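Local coordinates for putative cell adhesion protein (Bacteroides eggerthii, PDB 4GPV) that probably serves as a fimbrial subunit that assembles into pili at the bacterial surface and takes part in cell adhesion, at residues A60-P65 with T78-A83; G98-V103 with L110-S115; L153-A158 with A336-Q341; L228-S233 with V245-Y250; Y299-T304 with I329-T334. One frame throughout, in Å; residues are numbered along the deposited sequence. Where two conformers were deposited one is given.

How the contacts relate
Contact 3 is the buried one, its centre about 9 Å from that of the chain, and it rests on an aromatic stack backed by a methyl group. Contact 1 lies far out, about 32 Å from the centre, where loops are joined by a carboxylate and waters. Contact 2, which touches contact 1 through Leu61 and Val103, is apolar and has no hydrogen bond between its segments. Contacts 3 and 5 share strand 329-343, but contact 5 is true backbone pairing whereas contact 3 is side-chain packing. Contact 4 joins strands of two different sheets through an aspartate, and its Tyr250 packs on Trp338 of contact 3.

Contact 1: A60-P65 with T78-A83; sequences ALDCAP and TGTTAA
An ST turn at Thr80 receives the carboxylate of Asp62, joining the loop between strands 50-56 and 66-68 to the one that leads into strand 83-90. Asp62 has CG anti to its backbone N (chi1 -178°), which carries the group across to the second loop. There it is gripped twice, both oxygens using the syn lone pair. Thr80 N donates to Asp62 OD2 at 2.6 Å in a nearly straight bond (167°), and Thr80 OG1 donates to Asp62 OD1 at 2.7 Å. That hydroxyl also accepts from Ala82 N at 3.0 Å, the bond that defines the ST turn, and from Gly14 N. A type I beta turn from Thr80 to Ala83 lies over the same residues, so the carboxylate faces the start of a compact reversal. Arg56 forms a salt bridge with OD1 and is likely to balance the charge of this buried aspartate. Packing is close on the OD2 side, where Gly79 CA lies 3.2 Å from Asp62 OD2 and Ala83 CB 3.5 Å from the same oxygen. Further along, Cys63 CB rests 3.4 Å from Thr78 O. Two waters extend the junction: one donates to both Asp62 O and Thr78 O, while another donates to Ala64 O and is hydrogen-bonded to Thr78 OG1, 2.7 Å from the water oxygen.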
# COMPACT_ATOMS: atom_id res chain seq x y z
N ALA A 60 8.00 18.49 -22.61
CA ALA A 60 7.46 19.74 -22.06
C ALA A 60 5.97 19.61 -21.75
O ALA A 60 5.26 18.88 -22.45
CB ALA A 60 7.67 20.90 -23.03
N LEU A 61 5.48 20.34 -20.74
CA LEU A 61 4.04 20.39 -20.46
C LEU A 61 3.34 21.03 -21.69
O LEU A 61 3.82 22.01 -22.24
CB LEU A 61 3.74 21.20 -19.20
CG LEU A 61 3.79 20.41 -17.89
CD1 LEU A 61 3.84 21.35 -16.72
CD2 LEU A 61 2.59 19.45 -17.78
N ASP A 62 2.24 20.44 -22.12
CA ASP A 62 1.53 20.96 -23.28
C ASP A 62 0.61 22.11 -22.87
O ASP A 62 0.20 22.93 -23.68
CB ASP A 62 0.75 19.82 -23.95
CG ASP A 62 0.02 20.26 -25.20
OD1 ASP A 62 0.67 20.84 -26.11
OD2 ASP A 62 -1.21 20.12 -25.22
N CYS A 63 0.33 22.17 -21.56
CA CYS A 63 -0.49 23.17 -20.89
C CYS A 63 -0.39 22.93 -19.38
O CYS A 63 0.12 21.88 -18.95
CB CYS A 63 -1.94 23.09 -21.38
SG CYS A 63 -2.69 21.44 -21.21
N ALA A 64 -0.92 23.87 -18.58
CA ALA A 64 -0.93 23.72 -17.12
C ALA A 64 -1.79 22.47 -16.73
O ALA A 64 -2.78 22.18 -17.38
CB ALA A 64 -1.47 24.99 -16.45
N PRO A 65 -1.41 21.73 -15.68
CA PRO A 65 -2.19 20.54 -15.29
C PRO A 65 -3.67 20.82 -14.99
O PRO A 65 -4.03 21.91 -14.50
CB PRO A 65 -1.47 20.01 -14.06
CG PRO A 65 -0.06 20.54 -14.23
CD PRO A 65 -0.24 21.90 -14.80
N THR A 78 -7.22 23.70 -23.19
CA THR A 78 -6.06 24.58 -23.05
C THR A 78 -4.79 24.02 -23.69
O THR A 78 -3.77 24.72 -23.73
CB THR A 78 -5.82 24.86 -21.57
OG1 THR A 78 -5.82 23.62 -20.88
CG2 THR A 78 -6.87 25.81 -20.99
N GLY A 79 -4.86 22.78 -24.15
CA GLY A 79 -3.74 22.08 -24.78
C GLY A 79 -3.70 22.18 -26.29
O GLY A 79 -4.49 22.90 -26.91
N THR A 80 -2.75 21.47 -26.89
CA THR A 80 -2.56 21.59 -28.34
C THR A 80 -2.43 20.22 -28.99
O THR A 80 -2.37 19.19 -28.30
CB THR A 80 -1.29 22.44 -28.65
OG1 THR A 80 -0.13 21.63 -28.52
CG2 THR A 80 -1.17 23.73 -27.81
N THR A 81 -2.28 20.23 -30.33
CA THR A 81 -2.08 19.01 -31.13
C THR A 81 -0.66 18.45 -30.95
O THR A 81 -0.34 17.37 -31.48
CB THR A 81 -2.40 19.26 -32.59
OG1 THR A 81 -1.65 20.39 -33.05
CG2 THR A 81 -3.88 19.46 -32.82
N ALA A 82 0.16 19.14 -30.14
CA ALA A 82 1.51 18.68 -29.79
C ALA A 82 1.48 17.70 -28.61
O ALA A 82 2.50 17.06 -28.36
CB ALA A 82 2.41 19.86 -29.48
N ALA A 83 0.33 17.55 -27.89
CA ALA A 83 0.25 16.58 -26.78
C ALA A 83 0.47 15.15 -27.29
O ALA A 83 -0.14 14.76 -28.29
CB ALA A 83 -1.11 16.68 -26.08
O HOH W 1 -1.07 25.32 -24.13
O HOH W 2 -4.39 24.11 -18.64

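Contact 2: G98-V103 with L110-S115; sequences GLFATV and LAVTGS
Val112 meets Leu99, Phe100 and Val103, the residues that two overlapping type I turns, Gly98 to Ala101 and Phe100 to Val103, present from the loop before helix 106-111. No hydrogen bond links the two segments, so the contact is apolar packing of this loop on the link between that helix and the short strand 113-115. Val112 CG1, anti to the backbone N (chi1 175°), reaches the Phe100 ring, with Phe100 CE1 at 3.5 Å from Val112 CG1; it approaches the ring obliquely. The same methyl lies 3.7 Å from Leu99 O and 4.0 Å from Leu99 CB. Val112 CG2 also borders the ring but lies closest to Val103, 3.7 Å from Val103 CG2, and the two valine side chains cross at about a right angle. Phe100 has further aromatic company, edge-to-face with Phe194 and at about 50° to Phe53, and packs on Leu109 of the helix. An alanine in place of Phe100 would probably open a gap beside Val112 CG1 and leave Phe194 and Phe53 without the Phe100 ring they meet. Thr113 takes part through its backbone, its carbonyl O standing 3.7 Å from Leu99 CD2 while its beta carbon points away from the loop. Gly114, which bonds through its backbone to Gly192 of strand 176-193, comes next. There the second methyl of the leucine packs on bare backbone, with Leu99 CD1 3.8 Å from Gly114 CA.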
# COMPACT_ATOMS: atom_id res chain seq x y z
N GLY A 98 0.75 20.92 -3.31
CA GLY A 98 0.72 19.46 -3.34
C GLY A 98 1.99 18.84 -3.90
O GLY A 98 2.95 19.55 -4.24
N LEU A 99 1.99 17.50 -4.02
CA LEU A 99 3.15 16.75 -4.49
C LEU A 99 3.62 17.11 -5.90
O LEU A 99 4.80 16.96 -6.20
CB LEU A 99 2.86 15.24 -4.43
CG LEU A 99 2.69 14.67 -3.02
CD1 LEU A 99 2.18 13.29 -3.08
CD2 LEU A 99 4.01 14.71 -2.22
N PHE A 100 2.70 17.60 -6.74
CA PHE A 100 2.94 17.85 -8.15
C PHE A 100 3.08 19.33 -8.52
O PHE A 100 3.24 19.62 -9.71
CB PHE A 100 1.80 17.24 -8.96
CG PHE A 100 1.68 15.76 -8.70
CD1 PHE A 100 2.48 14.85 -9.38
CD2 PHE A 100 0.81 15.29 -7.72
CE1 PHE A 100 2.40 13.48 -9.09
CE2 PHE A 100 0.73 13.92 -7.44
CZ PHE A 100 1.51 13.03 -8.15
N ALA A 101 3.00 20.22 -7.53
CA ALA A 101 3.05 21.69 -7.74
C ALA A 101 4.30 22.18 -8.50
O ALA A 101 4.22 23.23 -9.17
CB ALA A 101 3.00 22.39 -6.40
N THR A 102 5.46 21.48 -8.39
CA THR A 102 6.69 21.94 -9.06
C THR A 102 7.00 21.15 -10.35
O THR A 102 8.07 21.33 -10.93
CB THR A 102 7.89 21.89 -8.09
OG1 THR A 102 8.22 20.53 -7.80
CG2 THR A 102 7.67 22.70 -6.82
N VAL A 103 6.09 20.27 -10.80
CA VAL A 103 6.28 19.50 -12.04
C VAL A 103 6.27 20.46 -13.24
O VAL A 103 5.31 21.21 -13.42
CB VAL A 103 5.21 18.39 -12.21
CG1 VAL A 103 5.24 17.81 -13.61
CG2 VAL A 103 5.39 17.30 -11.16
N LEU A 110 7.68 11.86 -13.57
CA LEU A 110 8.08 10.47 -13.43
C LEU A 110 8.86 10.20 -12.14
O LEU A 110 8.88 9.06 -11.66
CB LEU A 110 8.90 10.02 -14.65
CG LEU A 110 8.13 9.97 -15.97
CD1 LEU A 110 9.05 9.61 -17.14
CD2 LEU A 110 6.95 9.02 -15.91
N ALA A 111 9.47 11.25 -11.56
CA ALA A 111 10.23 11.15 -10.32
C ALA A 111 9.42 11.50 -9.07
O ALA A 111 9.93 11.28 -7.97
CB ALA A 111 11.45 12.05 -10.40
N VAL A 112 8.18 12.02 -9.19
CA VAL A 112 7.42 12.40 -7.98
C VAL A 112 7.10 11.18 -7.11
O VAL A 112 6.57 10.19 -7.61
CB VAL A 112 6.10 13.16 -8.31
CG1 VAL A 112 5.29 13.42 -7.03
CG2 VAL A 112 6.42 14.47 -9.01
N THR A 113 7.32 11.30 -5.79
CA THR A 113 6.94 10.24 -4.85
C THR A 113 6.12 10.88 -3.72
O THR A 113 6.30 12.06 -3.40
CB THR A 113 8.20 9.51 -4.29
OG1 THR A 113 8.97 10.44 -3.54
CG2 THR A 113 9.12 8.99 -5.39
N GLY A 114 5.22 10.09 -3.15
CA GLY A 114 4.42 10.48 -2.00
C GLY A 114 4.81 9.61 -0.82
O GLY A 114 5.42 8.55 -1.01
N SER A 115 4.46 10.04 0.41
CA SER A 115 4.83 9.21 1.57
C SER A 115 3.66 8.44 2.04
O SER A 115 2.52 8.85 1.79
CB SER A 115 5.39 10.07 2.70
OG SER A 115 6.69 10.49 2.31

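Contact 3: L153-A158 with A336-Q341; sequences LSFVAA and AQWVTQ
A buried aromatic stack between Phe155 and Trp338 joins strand 146-169 to strand 329-343 near the middle of the elongated chain. The Phe155 ring and the six-membered ring of Trp338 lie face to face, their centroids 3.9 Å apart and their planes inclined by 26°. The closest atoms of the two rings are Phe155 CD2 and Trp338 CD2, 3.4 Å apart. The opposite face of Phe155 is taken by Thr340 in a CH-pi contact: its CG2 sits 3.5 Å from the ring centroid, only 6° off the normal. The phenyl ring is thus sandwiched between two residues of one strand, two positions apart. The hydroxyl of Thr340 has its own task: OG1 donates to Leu153 O at 2.7 Å, coming from above the carbonyl plane. Around Val156 the first strand is interrupted and changes partners: Ser154 and Val156 bond through their backbones to Ser134 and Trp132, Ala157 and Ala158 to Gly296 and Thr251. The stack lies beside this switch. Trp338 has CG anti to its backbone N (chi1 -169°), which carries CG toward strand 146-169. Its ring edge meets Ala157 O nearly in plane, 3.4 Å from Trp338 CZ3. Its NE1 is hydrogen-bonded to Glu43 of strand 40-46. One water accepts from Phe155 N at 2.9 Å and donates to Trp338 O. Asp26 accepts from Thr340 N, and from Ser154 OG in one of that residue's two conformers.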
# COMPACT_ATOMS: atom_id res chain seq x y z
N LEU A 153 -6.66 3.39 -14.46
CA LEU A 153 -6.04 3.68 -13.17
C LEU A 153 -5.76 2.44 -12.37
O LEU A 153 -6.57 1.52 -12.35
CB LEU A 153 -6.95 4.59 -12.34
CG LEU A 153 -7.26 5.98 -12.95
CD1 LEU A 153 -8.37 6.68 -12.16
CD2 LEU A 153 -5.98 6.84 -13.06
N SER A 154 -4.60 2.44 -11.68
CA SER A 154 -4.22 1.34 -10.79
C SER A 154 -3.86 1.90 -9.43
O SER A 154 -3.37 3.02 -9.37
CB SER A 154 -3.03 0.56 -11.35
OG SER A 154 -3.35 -0.09 -12.57
N PHE A 155 -4.05 1.12 -8.37
CA PHE A 155 -3.66 1.59 -7.03
C PHE A 155 -2.18 1.75 -6.94
O PHE A 155 -1.43 0.89 -7.42
CB PHE A 155 -4.10 0.60 -5.95
CG PHE A 155 -5.59 0.49 -5.79
CD1 PHE A 155 -6.35 1.60 -5.38
CD2 PHE A 155 -6.25 -0.72 -6.01
CE1 PHE A 155 -7.74 1.49 -5.23
CE2 PHE A 155 -7.63 -0.83 -5.83
CZ PHE A 155 -8.37 0.28 -5.46
N VAL A 156 -1.73 2.79 -6.23
CA VAL A 156 -0.30 3.00 -5.97
C VAL A 156 0.12 2.05 -4.83
O VAL A 156 1.26 1.60 -4.81
CB VAL A 156 -0.07 4.49 -5.60
CG1 VAL A 156 1.36 4.74 -5.08
CG2 VAL A 156 -0.38 5.38 -6.80
N ALA A 157 -0.76 1.85 -3.86
CA ALA A 157 -0.49 0.99 -2.70
C ALA A 157 -0.83 -0.50 -2.96
O ALA A 157 -1.40 -0.87 -3.99
CB ALA A 157 -1.31 1.49 -1.52
N ALA A 158 -0.48 -1.32 -1.96
CA ALA A 158 -0.87 -2.71 -1.80
C ALA A 158 -1.75 -2.78 -0.55
O ALA A 158 -1.67 -1.89 0.32
CB ALA A 158 0.38 -3.60 -1.64
N ALA A 336 -3.65 -11.58 -4.54
CA ALA A 336 -4.62 -11.40 -5.61
C ALA A 336 -4.38 -10.05 -6.27
O ALA A 336 -3.76 -9.16 -5.65
CB ALA A 336 -6.04 -11.49 -5.06
N GLN A 337 -4.80 -9.92 -7.52
CA GLN A 337 -4.72 -8.61 -8.16
C GLN A 337 -5.69 -7.69 -7.43
O GLN A 337 -6.85 -8.09 -7.21
CB GLN A 337 -5.10 -8.72 -9.65
CG GLN A 337 -4.10 -9.53 -10.48
CD GLN A 337 -2.68 -8.99 -10.58
OE1 GLN A 337 -1.73 -9.75 -10.72
NE2 GLN A 337 -2.50 -7.67 -10.56
N TRP A 338 -5.24 -6.50 -7.02
CA TRP A 338 -6.11 -5.52 -6.37
C TRP A 338 -6.59 -4.59 -7.47
O TRP A 338 -5.81 -3.81 -8.00
CB TRP A 338 -5.35 -4.79 -5.25
CG TRP A 338 -6.21 -3.96 -4.34
CD1 TRP A 338 -7.53 -4.16 -4.03
CD2 TRP A 338 -5.75 -2.90 -3.49
NE1 TRP A 338 -7.95 -3.21 -3.14
CE2 TRP A 338 -6.88 -2.43 -2.77
CE3 TRP A 338 -4.52 -2.23 -3.34
CZ2 TRP A 338 -6.81 -1.35 -1.88
CZ3 TRP A 338 -4.46 -1.14 -2.47
CH2 TRP A 338 -5.58 -0.74 -1.73
N VAL A 339 -7.83 -4.80 -7.93
CA VAL A 339 -8.38 -4.12 -9.09
C VAL A 339 -9.18 -2.89 -8.67
O VAL A 339 -10.03 -2.97 -7.77
CB VAL A 339 -9.24 -5.14 -9.88
CG1 VAL A 339 -10.09 -4.49 -10.97
CG2 VAL A 339 -8.36 -6.24 -10.48
N THR A 340 -8.93 -1.77 -9.35
CA THR A 340 -9.67 -0.55 -9.12
C THR A 340 -11.00 -0.65 -9.86
O THR A 340 -11.04 -1.09 -11.02
CB THR A 340 -8.90 0.69 -9.67
OG1 THR A 340 -8.73 0.50 -11.07
CG2 THR A 340 -7.54 0.88 -9.02
N GLN A 341 -12.06 -0.18 -9.23
CA GLN A 341 -13.34 -0.03 -9.92
C GLN A 341 -13.75 1.43 -9.61
O GLN A 341 -14.49 1.66 -8.66
CB GLN A 341 -14.35 -1.11 -9.46
CG GLN A 341 -15.47 -1.33 -10.47
CD GLN A 341 -16.00 -2.75 -10.44
OE1 GLN A 341 -16.54 -3.23 -9.44
NE2 GLN A 341 -15.84 -3.46 -11.55
O HOH W 3 -4.78 -1.59 -9.08

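Contact 4: L228-S233 with V245-Y250; sequences LSDAVS and VFNHFY. With TRS (2-amino-2-hydroxymethyl-propane-1,3-diol), chain C.
The backbones carrying Asp230 and Asn247 run nearly antiparallel, the axes of strands 229-231 and 247-250 being 163° apart in direction but 8.9 Å apart at closest approach, so side chains make the junction. Asn247 ND2 donates to Asp230 OD2 at 2.7 Å, almost straight (174°). The bond uses the anti lone pair of OD2 and lies in the amide plane, with the carboxylate plane turned steeply to it. Asp230 has CG anti to its carbonyl carbon (chi1 -75°), which directs CG toward strand 247-250; a Tris molecule, probably from the crystallisation liquor, binds beside the carboxylate. Tris O3 donates to Asp230 OD1 at 2.6 Å, and the Tris amine N donates to Asp230 OD2 at 2.8 Å. The same amine donates to His248 O, while His248 N returns a bond to Tris O2 at 3.1 Å; Tris C2 lies over one face of the His248 imidazole, offset toward the rim. An alanine in place of Asp230 would probably leave Asn247 ND2 without its acceptor and Tris without its partner on this strand. Apolar contacts flank the polar centre. Phe246 CZ packs 3.8 Å from Val232 CG2, and the edge of its ring meets Ala231 O, 3.6 Å from CZ. On the other flank Leu228 CD2 packs against Phe249 CD1 at 4.1 Å. The two strands belong to separate sheets: 229-231 pairs antiparallel with 176-193, and 247-251 likewise with 146-169, with Phe246 reaching across onto Ala183.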
# COMPACT_ATOMS: atom_id res chain seq x y z
N LEU A 228 0.14 1.94 12.11
CA LEU A 228 0.56 0.56 11.77
C LEU A 228 0.44 -0.39 12.97
O LEU A 228 1.07 -1.45 13.00
CB LEU A 228 1.96 0.55 11.17
CG LEU A 228 2.13 1.31 9.87
CD1 LEU A 228 3.56 1.26 9.40
CD2 LEU A 228 1.11 0.86 8.78
N SER A 229 -0.44 -0.05 13.91
CA SER A 229 -0.72 -0.90 15.07
C SER A 229 -2.22 -0.84 15.35
O SER A 229 -2.72 0.22 15.66
CB SER A 229 0.09 -0.45 16.28
OG SER A 229 -0.18 -1.28 17.40
N ASP A 230 -2.92 -1.98 15.26
CA ASP A 230 -4.35 -2.07 15.56
C ASP A 230 -4.53 -2.90 16.82
O ASP A 230 -4.20 -4.09 16.81
CB ASP A 230 -5.12 -2.66 14.38
CG ASP A 230 -5.28 -1.68 13.23
OD1 ASP A 230 -5.51 -0.48 13.50
OD2 ASP A 230 -5.35 -2.14 12.06
N ALA A 231 -5.04 -2.27 17.89
CA ALA A 231 -5.19 -2.94 19.19
C ALA A 231 -6.11 -4.15 19.13
O ALA A 231 -7.14 -4.14 18.43
CB ALA A 231 -5.69 -1.96 20.26
N VAL A 232 -5.74 -5.18 19.90
CA VAL A 232 -6.51 -6.41 20.06
C VAL A 232 -7.23 -6.38 21.42
O VAL A 232 -6.61 -6.12 22.46
CB VAL A 232 -5.60 -7.66 19.91
CG1 VAL A 232 -6.32 -8.96 20.25
CG2 VAL A 232 -5.00 -7.73 18.51
N SER A 233 -8.52 -6.68 21.42
CA SER A 233 -9.27 -6.70 22.66
C SER A 233 -9.67 -8.14 23.02
O SER A 233 -9.72 -8.98 22.11
CB SER A 233 -10.49 -5.79 22.57
OG SER A 233 -11.41 -6.23 21.58
N VAL A 245 -11.94 -11.49 8.59
CA VAL A 245 -10.75 -10.65 8.58
C VAL A 245 -10.73 -9.79 9.85
O VAL A 245 -11.73 -9.13 10.18
CB VAL A 245 -10.71 -9.80 7.28
CG1 VAL A 245 -9.64 -8.71 7.32
CG2 VAL A 245 -10.54 -10.68 6.04
N PHE A 246 -9.58 -9.75 10.54
CA PHE A 246 -9.44 -8.93 11.75
C PHE A 246 -9.18 -7.46 11.39
O PHE A 246 -9.76 -6.55 12.01
CB PHE A 246 -8.29 -9.45 12.64
CG PHE A 246 -8.01 -8.52 13.80
CD1 PHE A 246 -8.92 -8.38 14.85
CD2 PHE A 246 -6.85 -7.75 13.83
CE1 PHE A 246 -8.67 -7.50 15.91
CE2 PHE A 246 -6.62 -6.84 14.88
CZ PHE A 246 -7.54 -6.73 15.91
N ASN A 247 -8.25 -7.22 10.47
CA ASN A 247 -7.92 -5.85 10.05
C ASN A 247 -7.22 -5.89 8.69
O ASN A 247 -6.91 -6.97 8.17
CB ASN A 247 -7.04 -5.15 11.11
CG ASN A 247 -5.57 -5.60 11.15
OD1 ASN A 247 -5.23 -6.74 10.83
ND2 ASN A 247 -4.67 -4.70 11.49
N HIS A 248 -6.88 -4.71 8.18
CA HIS A 248 -6.09 -4.60 6.98
C HIS A 248 -5.21 -3.36 7.10
O HIS A 248 -5.54 -2.45 7.87
CB HIS A 248 -6.99 -4.55 5.73
CG HIS A 248 -7.82 -3.31 5.62
ND1 HIS A 248 -9.05 -3.23 6.22
CD2 HIS A 248 -7.54 -2.14 5.01
CE1 HIS A 248 -9.50 -2.01 5.96
NE2 HIS A 248 -8.62 -1.32 5.23
N PHE A 249 -4.11 -3.36 6.36
CA PHE A 249 -3.21 -2.20 6.26
C PHE A 249 -2.97 -1.89 4.81
O PHE A 249 -2.96 -2.81 3.97
CB PHE A 249 -1.85 -2.49 6.93
CG PHE A 249 -1.86 -2.67 8.43
CD1 PHE A 249 -2.14 -1.60 9.27
CD2 PHE A 249 -1.50 -3.88 9.00
CE1 PHE A 249 -2.13 -1.76 10.66
CE2 PHE A 249 -1.45 -4.04 10.39
CZ PHE A 249 -1.77 -2.98 11.21
N TYR A 250 -2.77 -0.62 4.49
CA TYR A 250 -2.31 -0.20 3.17
C TYR A 250 -0.84 0.06 3.29
O TYR A 250 -0.40 0.65 4.29
CB TYR A 250 -3.02 1.08 2.68
CG TYR A 250 -4.51 0.92 2.63
CD1 TYR A 250 -5.11 0.03 1.73
CD2 TYR A 250 -5.33 1.63 3.49
CE1 TYR A 250 -6.49 -0.15 1.71
CE2 TYR A 250 -6.71 1.50 3.45
CZ TYR A 250 -7.29 0.60 2.57
OH TYR A 250 -8.65 0.45 2.59
C TRS C . -7.31 -0.01 9.79
C1 TRS C . -7.31 1.20 8.85
C2 TRS C . -8.18 -1.13 9.19
C3 TRS C . -7.80 0.39 11.19
N TRS C . -5.90 -0.51 9.91
O1 TRS C . -6.75 0.85 7.59
O2 TRS C . -8.02 -2.36 9.88
O3 TRS C . -6.81 1.13 11.89

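Contact 5: Y299-T304 with I329-T334; sequences YTVTVT and IEVTVT
Thr300 to Thr304 and Glu330 to Thr334 form a regular antiparallel pair within the FimA-like C-terminal domain, of the transthyretin clan, their strand axes 4.7 Å apart. Three hydrogen-bonded pairs, Thr300 with Thr334, Thr302 with Thr332 and Thr304 with Glu330, supply two backbone bonds each. The shortest, Thr304 N to Glu330 O at 2.8 Å, is nearly straight at 176°. CA-H...O contacts lie between these bonds, as from Val331 CA to Thr302 O at 3.3 Å. Apolar packing belongs to the face with the valines: Val301 CG1 touches Val331 CG1 at 3.8 Å, and Val301 lies side by side with Val333, CG2 to CG2 at 4.2 Å. On the other face are the threonines and Glu330. Here one water is hydrogen-bonded to Thr302 OG1 and donates to Thr300 O at 3.0 Å. In one of the two conformers of Thr332, OG1 lies between its backbone N and carbonyl carbon (chi1 74°), which brings it alongside Thr302, 3.6 Å from Thr302 CB, and it bonds to the same water. Strand 297-306 is held on both edges, by 329-343 here and in parallel by 146-169, while Ile282 of strand 274-283 packs on Val301, Val331 and Val333.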
# COMPACT_ATOMS: atom_id res chain seq x y z
N TYR A 299 -3.02 -8.88 -0.41
CA TYR A 299 -2.50 -10.08 0.25
C TYR A 299 -3.41 -10.48 1.37
O TYR A 299 -3.77 -9.64 2.21
CB TYR A 299 -1.07 -9.83 0.82
CG TYR A 299 -0.10 -9.42 -0.27
CD1 TYR A 299 0.02 -8.10 -0.67
CD2 TYR A 299 0.63 -10.38 -0.98
CE1 TYR A 299 0.86 -7.72 -1.71
CE2 TYR A 299 1.49 -10.01 -2.02
CZ TYR A 299 1.59 -8.68 -2.38
OH TYR A 299 2.36 -8.27 -3.44
N THR A 300 -3.71 -11.75 1.43
CA THR A 300 -4.51 -12.30 2.52
C THR A 300 -3.59 -13.21 3.33
O THR A 300 -3.00 -14.16 2.79
CB THR A 300 -5.76 -13.00 2.03
OG1 THR A 300 -6.61 -12.06 1.35
CG2 THR A 300 -6.54 -13.66 3.17
N VAL A 301 -3.40 -12.87 4.61
CA VAL A 301 -2.54 -13.64 5.49
C VAL A 301 -3.41 -14.35 6.50
O VAL A 301 -4.08 -13.65 7.26
CB VAL A 301 -1.51 -12.74 6.21
CG1 VAL A 301 -0.64 -13.55 7.17
CG2 VAL A 301 -0.67 -11.93 5.22
N THR A 302 -3.41 -15.70 6.50
CA THR A 302 -4.14 -16.48 7.52
C THR A 302 -3.12 -17.05 8.48
O THR A 302 -2.21 -17.76 8.06
CB THR A 302 -5.01 -17.57 6.89
OG1 THR A 302 -5.75 -17.01 5.80
CG2 THR A 302 -5.96 -18.24 7.90
N VAL A 303 -3.26 -16.73 9.77
CA VAL A 303 -2.34 -17.18 10.81
C VAL A 303 -3.13 -18.11 11.73
O VAL A 303 -4.15 -17.67 12.28
CB VAL A 303 -1.78 -15.96 11.59
CG1 VAL A 303 -0.82 -16.40 12.70
CG2 VAL A 303 -1.10 -14.97 10.64
N THR A 304 -2.73 -19.39 11.82
CA THR A 304 -3.36 -20.37 12.70
C THR A 304 -2.38 -20.56 13.84
O THR A 304 -1.25 -21.00 13.60
CB THR A 304 -3.72 -21.67 11.96
OG1 THR A 304 -4.58 -21.34 10.88
CG2 THR A 304 -4.41 -22.70 12.86
N ILE A 329 2.82 -22.05 14.96
CA ILE A 329 2.40 -21.00 14.03
C ILE A 329 2.31 -21.61 12.63
O ILE A 329 3.30 -22.15 12.14
CB ILE A 329 3.35 -19.75 14.04
CG1 ILE A 329 3.59 -19.23 15.47
CG2 ILE A 329 2.80 -18.64 13.13
CD1 ILE A 329 4.78 -18.22 15.64
N GLU A 330 1.14 -21.54 12.01
CA GLU A 330 0.90 -21.98 10.63
C GLU A 330 0.43 -20.76 9.86
O GLU A 330 -0.53 -20.11 10.29
CB GLU A 330 -0.15 -23.11 10.55
CG GLU A 330 -0.42 -23.59 9.13
CD GLU A 330 -1.85 -24.00 8.83
OE1 GLU A 330 -2.41 -24.84 9.57
OE2 GLU A 330 -2.39 -23.52 7.81
N VAL A 331 1.12 -20.41 8.76
CA VAL A 331 0.77 -19.20 7.99
C VAL A 331 0.60 -19.52 6.52
O VAL A 331 1.42 -20.23 5.94
CB VAL A 331 1.82 -18.05 8.14
CG1 VAL A 331 1.36 -16.78 7.40
CG2 VAL A 331 2.11 -17.70 9.61
N THR A 332 -0.49 -19.00 5.93
CA THR A 332 -0.71 -19.08 4.48
C THR A 332 -0.79 -17.66 3.98
O THR A 332 -1.40 -16.80 4.64
CB THR A 332 -1.93 -19.90 4.04
OG1 THR A 332 -3.13 -19.18 4.31
CG2 THR A 332 -1.94 -21.33 4.60
N VAL A 333 -0.13 -17.38 2.86
CA VAL A 333 -0.17 -16.04 2.25
C VAL A 333 -0.60 -16.21 0.82
O VAL A 333 0.03 -16.98 0.08
CB VAL A 333 1.15 -15.22 2.33
CG1 VAL A 333 0.97 -13.81 1.72
CG2 VAL A 333 1.65 -15.11 3.76
N THR A 334 -1.68 -15.55 0.45
CA THR A 334 -2.12 -15.57 -0.94
C THR A 334 -2.13 -14.14 -1.45
O THR A 334 -2.34 -13.20 -0.67
CB THR A 334 -3.45 -16.29 -1.16
OG1 THR A 334 -4.48 -15.61 -0.46
CG2 THR A 334 -3.39 -17.79 -0.80
O HOH W 4 -4.24 -16.75 3.51
O HOH W 5 -3.11 -20.77 8.57